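Local coordinates for protein glycosyl hydrolase, BNR repeat (Ralstonia eutropha, PDB 3B7F) that is a putative glycosyl hydrolase of the BNR-repeat, non-viral sialidase-like type, folded as a seven-bladed beta-propeller, with an inferred hydrolase activity, at residues P64-R69 and T144-S149; K178-L183 and V341-M346; C218-L223 and F230-H235. All coordinates share one frame; numbering follows the deposited sequence.

Contact 1. Residues P64-R69 and T144-S149. With EDO (1,2-ethanediol), chain Q.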
loop_
_atom_site.group_PDB
_atom_site.type_symbol
_atom_site.label_atom_id
_atom_site.label_comp_id
_atom_site.label_asym_id
_atom_site.label_seq_id
_atom_site.Cartn_x
_atom_site.Cartn_y
_atom_site.Cartn_z
ATOM N N PRO A 64 14.287 4.161 -1.922
ATOM C CA PRO A 64 14.525 5.592 -2.108
ATOM C C PRO A 64 15.891 6.030 -1.554
ATOM O O PRO A 64 16.353 7.105 -1.901
ATOM C CB PRO A 64 13.364 6.261 -1.347
ATOM C CG PRO A 64 12.990 5.318 -0.327
ATOM C CD PRO A 64 13.316 3.924 -0.837
ATOM N N ARG A 65 16.507 5.203 -0.704
ATOM C CA ARG A 65 17.849 5.458 -0.207
ATOM C C ARG A 65 18.891 5.256 -1.299
ATOM O O ARG A 65 19.892 5.939 -1.295
ATOM C CB ARG A 65 18.176 4.543 0.976
ATOM C CG ARG A 65 17.261 4.772 2.198
ATOM C CD ARG A 65 17.382 3.644 3.184
ATOM N NE ARG A 65 16.898 2.407 2.602
ATOM C CZ ARG A 65 16.823 1.234 3.220
ATOM N NH1 ARG A 65 17.109 1.091 4.505
ATOM N NH2 ARG A 65 16.381 0.196 2.536
ATOM N N GLU A 66 18.654 4.296 -2.193
ATOM C CA GLU A 66 19.560 3.920 -3.288
ATOM C C GLU A 66 18.691 3.583 -4.500
ATOM O O GLU A 66 18.352 2.425 -4.714
ATOM C CB GLU A 66 20.416 2.719 -2.890
ATOM C CG GLU A 66 21.171 2.894 -1.583
ATOM C CD GLU A 66 22.053 1.719 -1.232
ATOM O OE1 GLU A 66 22.785 1.271 -2.147
ATOM O OE2 GLU A 66 22.024 1.288 -0.040
ATOM N N PRO A 67 18.318 4.590 -5.312
ATOM C CA PRO A 67 17.341 4.386 -6.418
ATOM C C PRO A 67 17.629 3.259 -7.411
ATOM O O PRO A 67 16.713 2.786 -8.055
ATOM C CB PRO A 67 17.362 5.736 -7.144
ATOM C CG PRO A 67 17.756 6.696 -6.112
ATOM C CD PRO A 67 18.784 5.982 -5.283
ATOM N N GLU A 68 18.897 2.874 -7.562
ATOM C CA GLU A 68 19.294 1.777 -8.428
ATOM C C GLU A 68 18.795 0.404 -7.895
ATOM O O GLU A 68 18.746 -0.568 -8.622
ATOM C CB GLU A 68 20.828 1.828 -8.660
ATOM C CG GLU A 68 21.792 1.527 -7.473
ATOM C CD GLU A 68 22.079 2.658 -6.454
ATOM O OE1 GLU A 68 21.365 3.690 -6.372
ATOM O OE2 GLU A 68 23.060 2.473 -5.701
ATOM N N ARG A 69 18.415 0.341 -6.614
ATOM C CA ARG A 69 17.928 -0.886 -5.990
ATOM C C ARG A 69 16.399 -0.984 -5.970
ATOM O O ARG A 69 15.723 0.005 -5.642
ATOM C CB ARG A 69 18.473 -0.993 -4.565
ATOM C CG ARG A 69 19.982 -1.119 -4.528
ATOM C CD ARG A 69 20.486 -1.369 -3.123
ATOM N NE ARG A 69 21.943 -1.515 -3.051
ATOM C CZ ARG A 69 22.628 -2.647 -3.261
ATOM N NH1 ARG A 69 22.039 -3.784 -3.654
ATOM N NH2 ARG A 69 23.957 -2.625 -3.117
ATOM N N THR A 144 18.438 -7.464 6.150
ATOM C CA THR A 144 19.470 -6.453 6.381
ATOM C C THR A 144 20.519 -6.451 5.238
ATOM O O THR A 144 21.482 -5.670 5.306
ATOM C CB THR A 144 20.179 -6.665 7.725
ATOM O OG1 THR A 144 20.818 -7.946 7.722
ATOM C CG2 THR A 144 19.181 -6.566 8.902
ATOM N N ASP A 145 20.314 -7.283 4.197
ATOM C CA ASP A 145 21.231 -7.429 3.043
ATOM C C ASP A 145 20.555 -7.137 1.671
ATOM O O ASP A 145 20.759 -7.878 0.696
ATOM C CB ASP A 145 21.884 -8.829 3.054
ATOM C CG ASP A 145 20.885 -9.953 2.867
ATOM O OD1 ASP A 145 19.667 -9.685 2.901
ATOM O OD2 ASP A 145 21.307 -11.110 2.672
ATOM N N HIS A 146 19.772 -6.053 1.620
ATOM C CA HIS A 146 19.060 -5.581 0.410
ATOM C C HIS A 146 18.023 -6.565 -0.151
ATOM O O HIS A 146 17.715 -6.544 -1.350
ATOM C CB HIS A 146 20.058 -5.165 -0.698
ATOM C CG HIS A 146 21.031 -4.124 -0.258
ATOM N ND1 HIS A 146 20.715 -2.784 -0.225
ATOM C CD2 HIS A 146 22.304 -4.224 0.191
ATOM C CE1 HIS A 146 21.758 -2.100 0.215
ATOM N NE2 HIS A 146 22.731 -2.952 0.485
ATOM N N GLY A 147 17.472 -7.401 0.720
ATOM C CA GLY A 147 16.467 -8.365 0.333
ATOM C C GLY A 147 16.959 -9.684 -0.189
ATOM O O GLY A 147 16.167 -10.415 -0.753
ATOM N N ALA A 148 18.247 -10.001 -0.021
ATOM C CA ALA A 148 18.767 -11.306 -0.443
ATOM C C ALA A 148 18.261 -12.409 0.486
ATOM O O ALA A 148 17.824 -13.460 0.010
ATOM C CB ALA A 148 20.310 -11.300 -0.521
ATOM N N SER A 149 18.306 -12.143 1.795
ATOM C CA SER A 149 17.896 -13.087 2.835
ATOM C C SER A 149 16.952 -12.398 3.802
ATOM O O SER A 149 17.105 -11.210 4.101
ATOM C CB SER A 149 19.106 -13.663 3.590
ATOM O OG SER A 149 19.826 -12.649 4.254
HETATM C C1 EDO Q . 18.872 -11.358 6.858
HETATM O O1 EDO Q . 19.131 -10.207 6.037
HETATM C C2 EDO Q . 18.326 -10.977 8.222
HETATM O O2 EDO Q . 19.092 -9.902 8.783
#
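The guanidinium of Arg69 lies flat on the imidazole ring of His146. Their centres are 3.5 Å apart and the planes differ by only 16°. CZ sits over the middle of the ring. The arginine chain runs extended from CG to NE, and this carries the flat group out to the histidine. Its CD also packs closely, 3.2 Å from His146 ND1. Glu66 holds the guanidinium from within its own turn. Arg69 NE donates to Glu66 OE1 at 3.0 Å, in the guanidinium plane but well above the carboxylate plane. The other oxygen, Glu66 OE2, reaches the ring edge, 3.4 Å from His146 CE1. The carboxylate would probably offset the arginine charge; on the imidazole the acid and the stacked cation would pull in opposite directions.

Both segments are turns between propeller strands. The 66-69 type I turn joins strands 56-62 and 70-75 of one blade. The 145-148 type I' turn lies between strands 139-143 and 151-152 of another. Gly147 takes backbone angles that suit glycine. Asp145 braces this second turn: its OD1 accepts Ser149 N at 3.0 Å, and its OD2 accepts the Ser149 hydroxyl. An ethanediol, probably from the crystallisation liquor, is bound by Thr144 N, Thr144 OG1 and Ser149 O.

Contact 2. Residues K178-L183 and V341-M346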
loop_
_atom_site.group_PDB
_atom_site.type_symbol
_atom_site.label_atom_id
_atom_site.label_comp_id
_atom_site.label_asym_id
_atom_site.label_seq_id
_atom_site.Cartn_x
_atom_site.Cartn_y
_atom_site.Cartn_z
ATOM N N LYS A 178 -3.745 -11.004 5.329
ATOM C CA LYS A 178 -2.409 -10.498 5.013
ATOM C C LYS A 178 -1.952 -9.364 5.900
ATOM O O LYS A 178 -2.760 -8.667 6.513
ATOM C CB LYS A 178 -2.405 -9.995 3.564
ATOM C CG LYS A 178 -3.317 -8.784 3.366
ATOM C CD LYS A 178 -3.718 -8.563 1.941
ATOM C CE LYS A 178 -4.731 -9.530 1.429
ATOM N NZ LYS A 178 -5.490 -8.891 0.319
HETATM N N MSE A 179 -0.637 -9.184 5.887
HETATM C CA MSE A 179 0.066 -8.158 6.604
HETATM C C MSE A 179 0.380 -7.095 5.558
HETATM O O MSE A 179 0.887 -7.405 4.473
HETATM C CB MSE A 179 1.341 -8.775 7.173
HETATM C CG MSE A 179 2.451 -7.855 7.654
HETATM SE SE MSE A 179 2.465 -7.356 9.463
HETATM C CE MSE A 179 2.549 -9.063 10.363
ATOM N N HIS A 180 0.112 -5.840 5.875
ATOM C CA HIS A 180 0.354 -4.770 4.932
ATOM C C HIS A 180 0.718 -3.510 5.693
ATOM O O HIS A 180 0.921 -3.564 6.901
ATOM C CB HIS A 180 -0.898 -4.600 4.049
ATOM C CG HIS A 180 -2.151 -4.294 4.806
ATOM N ND1 HIS A 180 -2.427 -3.041 5.315
ATOM C CD2 HIS A 180 -3.225 -5.064 5.097
ATOM C CE1 HIS A 180 -3.600 -3.068 5.925
ATOM N NE2 HIS A 180 -4.115 -4.279 5.795
ATOM N N SER A 181 0.829 -2.396 4.971
ATOM C CA SER A 181 1.059 -1.089 5.540
ATOM C C SER A 181 2.144 -1.047 6.621
ATOM O O SER A 181 1.919 -0.533 7.717
ATOM C CB SER A 181 -0.273 -0.564 6.087
ATOM O OG SER A 181 -1.253 -0.569 5.081
ATOM N N ILE A 182 3.310 -1.605 6.283
ATOM C CA ILE A 182 4.464 -1.619 7.156
ATOM C C ILE A 182 5.129 -0.249 6.971
ATOM O O ILE A 182 5.583 0.130 5.878
ATOM C CB ILE A 182 5.424 -2.789 6.876
ATOM C CG1 ILE A 182 4.710 -4.127 7.067
ATOM C CG2 ILE A 182 6.643 -2.730 7.824
ATOM C CD1 ILE A 182 5.482 -5.325 6.486
ATOM N N LEU A 183 5.166 0.490 8.065
ATOM C CA LEU A 183 5.637 1.851 8.103
ATOM C C LEU A 183 6.804 1.975 9.081
ATOM O O LEU A 183 6.665 1.569 10.220
ATOM C CB LEU A 183 4.472 2.715 8.582
ATOM C CG LEU A 183 3.290 3.142 7.692
ATOM C CD1 LEU A 183 2.981 2.221 6.541
ATOM C CD2 LEU A 183 2.059 3.469 8.584
ATOM N N VAL A 341 -10.049 -0.677 -7.762
ATOM C CA VAL A 341 -8.675 -0.182 -7.526
ATOM C C VAL A 341 -8.265 -0.788 -6.175
ATOM O O VAL A 341 -8.885 -0.514 -5.162
ATOM C CB VAL A 341 -8.604 1.360 -7.575
ATOM C CG1 VAL A 341 -7.161 1.917 -7.233
ATOM C CG2 VAL A 341 -9.045 1.829 -8.937
ATOM N N LYS A 342 -7.269 -1.677 -6.191
ATOM C CA LYS A 342 -6.823 -2.391 -4.991
ATOM C C LYS A 342 -5.918 -1.475 -4.124
ATOM O O LYS A 342 -5.548 -0.367 -4.560
ATOM C CB LYS A 342 -6.152 -3.721 -5.370
ATOM C CG LYS A 342 -7.091 -4.870 -5.815
ATOM C CD LYS A 342 -6.246 -5.987 -6.442
ATOM C CE LYS A 342 -6.755 -7.413 -6.203
ATOM N NZ LYS A 342 -8.088 -7.723 -6.680
ATOM N N ARG A 343 -5.598 -1.948 -2.908
ATOM C CA ARG A 343 -4.851 -1.179 -1.868
ATOM C C ARG A 343 -3.563 -0.544 -2.270
ATOM O O ARG A 343 -3.270 0.545 -1.802
ATOM C CB ARG A 343 -4.328 -2.072 -0.761
ATOM C CG ARG A 343 -5.242 -2.752 0.007
ATOM C CD ARG A 343 -4.599 -4.025 0.531
ATOM N NE ARG A 343 -5.785 -4.827 0.770
ATOM C CZ ARG A 343 -6.315 -5.104 1.934
ATOM N NH1 ARG A 343 -5.735 -4.788 3.057
ATOM N NH2 ARG A 343 -7.433 -5.785 1.952
ATOM N N GLN A 344 -2.743 -1.311 -2.999
ATOM C CA GLN A 344 -1.425 -0.873 -3.436
ATOM C C GLN A 344 -1.469 -0.311 -4.845
ATOM O O GLN A 344 -0.431 0.072 -5.383
ATOM C CB GLN A 344 -0.444 -2.043 -3.401
ATOM C CG GLN A 344 -0.149 -2.607 -2.013
ATOM C CD GLN A 344 0.280 -4.055 -2.085
ATOM O OE1 GLN A 344 -0.478 -4.883 -2.585
ATOM N NE2 GLN A 344 1.501 -4.373 -1.591
ATOM N N ALA A 345 -2.652 -0.235 -5.435
ATOM C CA ALA A 345 -2.801 0.206 -6.825
ATOM C C ALA A 345 -2.971 1.732 -7.062
ATOM O O ALA A 345 -3.299 2.133 -8.182
ATOM C CB ALA A 345 -3.920 -0.617 -7.508
HETATM N N MSE A 346 -2.788 2.572 -6.038
HETATM C CA MSE A 346 -2.686 4.035 -6.207
HETATM C C MSE A 346 -1.335 4.472 -5.699
HETATM O O MSE A 346 -0.853 3.921 -4.722
HETATM C CB MSE A 346 -3.682 4.879 -5.421
HETATM C CG MSE A 346 -5.037 4.919 -5.953
HETATM SE SE MSE A 346 -5.952 6.579 -5.495
HETATM C CE MSE A 346 -5.874 6.276 -3.658
#
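Residues 178-183 form a strand, while 341-346 make a type I turn from Lys342 to Ala345. The turn is closed by Ala345 N donating to Lys342 O at 3.0 Å. The backbones stay well apart: the nearest CA atoms, of His180 and Arg343, are 9.3 Å from each other. Side chains bridge the gap, and Arg343 does most of this. Its chain is extended from CG to NE and points at the strand. NH1 comes to 3.2 Å from both NE2 and CD2 of His180. The angle is poor for a hydrogen bond, and the two planes are 63° apart. Both nitrogens instead bond to Ser197 OG, a shared partner that holds them side by side. At the other ring nitrogen, His180 ND1 and Ser181 OG are hydrogen-bonded at 2.7 Å, which fixes the rotation of the imidazole. Lys178 approaches Arg343 from the opposite direction. Its CD lies over one face of the guanidinium, and a bend at chi3 (74°) turns the end of the chain so that NZ is 4.0 Å from Arg343 NH2. Two like charges this close would probably disfavour each other unless other groups or solvent screen them. Strand 178-184 is the innermost strand of its four-stranded blade, and the turn leads into strand 346-348 of another. The contact lies near the centre of the chain, as expected where the blades of a seven-bladed beta-propeller converge around the axis.

Contact 3. Residues C218-L223 and F230-H235. With EDO (1,2-ethanediol), chain R.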
loop_
_atom_site.group_PDB
_atom_site.type_symbol
_atom_site.label_atom_id
_atom_site.label_comp_id
_atom_site.label_asym_id
_atom_site.label_seq_id
_atom_site.Cartn_x
_atom_site.Cartn_y
_atom_site.Cartn_z
ATOM N N CYS A 218 -11.713 3.669 15.510
ATOM C CA CYS A 218 -11.990 3.016 14.235
ATOM C C CYS A 218 -13.132 2.007 14.359
ATOM O O CYS A 218 -13.113 1.186 15.242
ATOM C CB CYS A 218 -10.693 2.324 13.800
ATOM S SG CYS A 218 -10.667 1.648 12.187
ATOM N N ALA A 219 -14.134 2.061 13.493
ATOM C CA ALA A 219 -15.223 1.063 13.522
ATOM C C ALA A 219 -14.749 -0.302 12.992
ATOM O O ALA A 219 -13.757 -0.394 12.268
ATOM C CB ALA A 219 -16.385 1.529 12.719
ATOM N N ALA A 220 -15.466 -1.348 13.403
ATOM C CA ALA A 220 -15.278 -2.737 12.979
ATOM C C ALA A 220 -16.680 -3.328 12.998
ATOM O O ALA A 220 -17.024 -4.266 13.750
ATOM C CB ALA A 220 -14.342 -3.485 13.908
ATOM N N ASN A 221 -17.495 -2.760 12.126
ATOM C CA ASN A 221 -18.934 -3.090 12.027
ATOM C C ASN A 221 -19.298 -4.522 11.524
ATOM O O ASN A 221 -20.447 -4.964 11.606
ATOM C CB ASN A 221 -19.621 -1.930 11.259
ATOM C CG ASN A 221 -19.525 -0.568 12.056
ATOM O OD1 ASN A 221 -19.495 -0.564 13.314
ATOM N ND2 ASN A 221 -19.474 0.563 11.328
ATOM N N PHE A 222 -18.291 -5.239 11.050
ATOM C CA PHE A 222 -18.387 -6.659 10.680
ATOM C C PHE A 222 -18.179 -7.605 11.891
ATOM O O PHE A 222 -18.337 -8.819 11.748
ATOM C CB PHE A 222 -17.371 -7.000 9.572
ATOM C CG PHE A 222 -15.927 -6.637 9.909
ATOM C CD1 PHE A 222 -15.424 -5.363 9.606
ATOM C CD2 PHE A 222 -15.090 -7.547 10.516
ATOM C CE1 PHE A 222 -14.153 -5.013 9.934
ATOM C CE2 PHE A 222 -13.803 -7.194 10.841
ATOM C CZ PHE A 222 -13.340 -5.926 10.542
ATOM N N LEU A 223 -17.778 -7.055 13.045
ATOM C CA LEU A 223 -17.531 -7.834 14.243
ATOM C C LEU A 223 -18.776 -7.805 15.129
ATOM O O LEU A 223 -19.584 -6.851 15.044
ATOM C CB LEU A 223 -16.308 -7.314 15.032
ATOM C CG LEU A 223 -14.904 -7.434 14.427
ATOM C CD1 LEU A 223 -13.857 -6.813 15.374
ATOM C CD2 LEU A 223 -14.520 -8.854 14.128
ATOM N N PHE A 230 -8.847 -4.802 18.926
ATOM C CA PHE A 230 -8.304 -5.329 17.688
ATOM C C PHE A 230 -9.347 -6.239 17.023
ATOM O O PHE A 230 -10.376 -6.578 17.627
ATOM C CB PHE A 230 -6.968 -6.055 17.952
ATOM C CG PHE A 230 -7.073 -7.218 18.915
ATOM C CD1 PHE A 230 -7.502 -8.478 18.475
ATOM C CD2 PHE A 230 -6.714 -7.059 20.263
ATOM C CE1 PHE A 230 -7.587 -9.554 19.358
ATOM C CE2 PHE A 230 -6.800 -8.119 21.155
ATOM C CZ PHE A 230 -7.247 -9.373 20.702
ATOM N N GLY A 231 -9.028 -6.665 15.806
ATOM C CA GLY A 231 -9.889 -7.460 14.937
ATOM C C GLY A 231 -10.306 -6.690 13.688
ATOM O O GLY A 231 -10.906 -7.259 12.764
ATOM N N HIS A 232 -9.935 -5.414 13.648
ATOM C CA HIS A 232 -10.293 -4.439 12.591
ATOM C C HIS A 232 -9.709 -4.778 11.224
ATOM O O HIS A 232 -8.774 -5.574 11.124
ATOM C CB HIS A 232 -9.805 -3.048 13.009
ATOM C CG HIS A 232 -10.348 -2.588 14.333
ATOM N ND1 HIS A 232 -9.888 -3.082 15.536
ATOM C CD2 HIS A 232 -11.335 -1.711 14.641
ATOM C CE1 HIS A 232 -10.563 -2.532 16.524
ATOM N NE2 HIS A 232 -11.451 -1.697 16.010
ATOM N N ASP A 233 -10.257 -4.166 10.171
ATOM C CA ASP A 233 -9.803 -4.426 8.797
ATOM C C ASP A 233 -9.329 -3.152 8.064
ATOM O O ASP A 233 -10.018 -2.636 7.170
ATOM C CB ASP A 233 -10.897 -5.168 7.996
ATOM C CG ASP A 233 -10.421 -5.639 6.620
ATOM O OD1 ASP A 233 -9.197 -5.759 6.396
ATOM O OD2 ASP A 233 -11.287 -5.892 5.741
ATOM N N PRO A 234 -8.143 -2.625 8.465
ATOM C CA PRO A 234 -7.552 -1.552 7.698
ATOM C C PRO A 234 -7.133 -2.115 6.369
ATOM O O PRO A 234 -6.719 -3.283 6.317
ATOM C CB PRO A 234 -6.301 -1.183 8.491
ATOM C CG PRO A 234 -5.945 -2.401 9.238
ATOM C CD PRO A 234 -7.304 -2.956 9.627
ATOM N N HIS A 235 -7.289 -1.308 5.317
ATOM C CA HIS A 235 -6.873 -1.678 3.969
ATOM C C HIS A 235 -5.516 -1.078 3.583
ATOM O O HIS A 235 -4.682 -1.747 3.010
ATOM C CB HIS A 235 -7.928 -1.294 2.925
ATOM C CG HIS A 235 -9.200 -2.081 3.032
ATOM N ND1 HIS A 235 -10.370 -1.686 2.426
ATOM C CD2 HIS A 235 -9.491 -3.220 3.707
ATOM C CE1 HIS A 235 -11.324 -2.560 2.700
ATOM N NE2 HIS A 235 -10.815 -3.503 3.469
HETATM C C1 EDO R . -12.750 1.154 18.112
HETATM O O1 EDO R . -13.068 -0.217 17.778
HETATM C C2 EDO R . -12.396 1.344 19.576
HETATM O O2 EDO R . -12.638 2.710 19.939
HETATM O O HOH W 1 -12.175 -2.168 10.804
#
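Phe222 points the edge of its ring at the backbone of residues 231-233. Its CE2 is 3.5 Å from Gly231 O, and its CZ is 3.6 Å from Asp233 N. The CG lies between the backbone N and the carbonyl carbon (chi1 55°), a rotamer that directs the ring across to the other segment. The same edge packs on Asp233 CB, with the carboxylate turned almost perpendicular to the ring. Beside it, Leu223 lays CD1 against Gly231, 3.9 Å from its C atom. The backbone angles of Gly231 are ones that call for glycine, and Leu223 CD1 packs directly on its backbone.

His232 makes the second half of the contact. With CG anti to its carbonyl carbon (chi1 -57°), the ring swings toward residues 218-220. Its CD2 meets Ala220 CB at 3.6 Å. The carbonyl oxygens of Cys218 and Ala219 lie near the ring plane at its edge. NE2 donates an almost straight bond to O1 of an ethanediol at 2.8 Å, with an angle of 168°. One water links the two backbones: it donates to Ala219 O and accepts from Asp233 N. Residues 220-223 form a type I turn, closed by Leu223 N bonding to Ala220 O.

The Asp233 carboxylate is held by Ser197 OG and Trp304 NE1, with a weak bond from His235 NE2 besides. Trp304 also stacks on the Phe222 ring. Gly231 and His232 both face Gly199 in a G1 beta bulge, just ahead of strand 234-239. Cys218 and Pro234 pack on strand 246-251, the next strand of the same blade. The contact therefore joins the long loop after strand 212-213 to the start of the following blade.

From the N terminus, contact 1 comes first. It closes a loop between 64-69 and 144-149, tying the connection after strand 56-62 to the one after strand 139-143. Contact 2 then opens at strand 178-184 and closes far along the chain at 341-346, before strand 346-348. Contact 3 is nested inside that loop; it closes a short loop between 218-223 and 230-235, within the connection from strand 212-213 to strand 234-239. Contacts 1 and 2 follow in series, with nearest atoms about 11 Å apart. Contacts 1 and 3 lie on opposite sides of the chain's centre. Contacts 2 and 3 touch: the Pro234 and His235 backbone meets His180 and Arg343, linking the centre to the outlying loop.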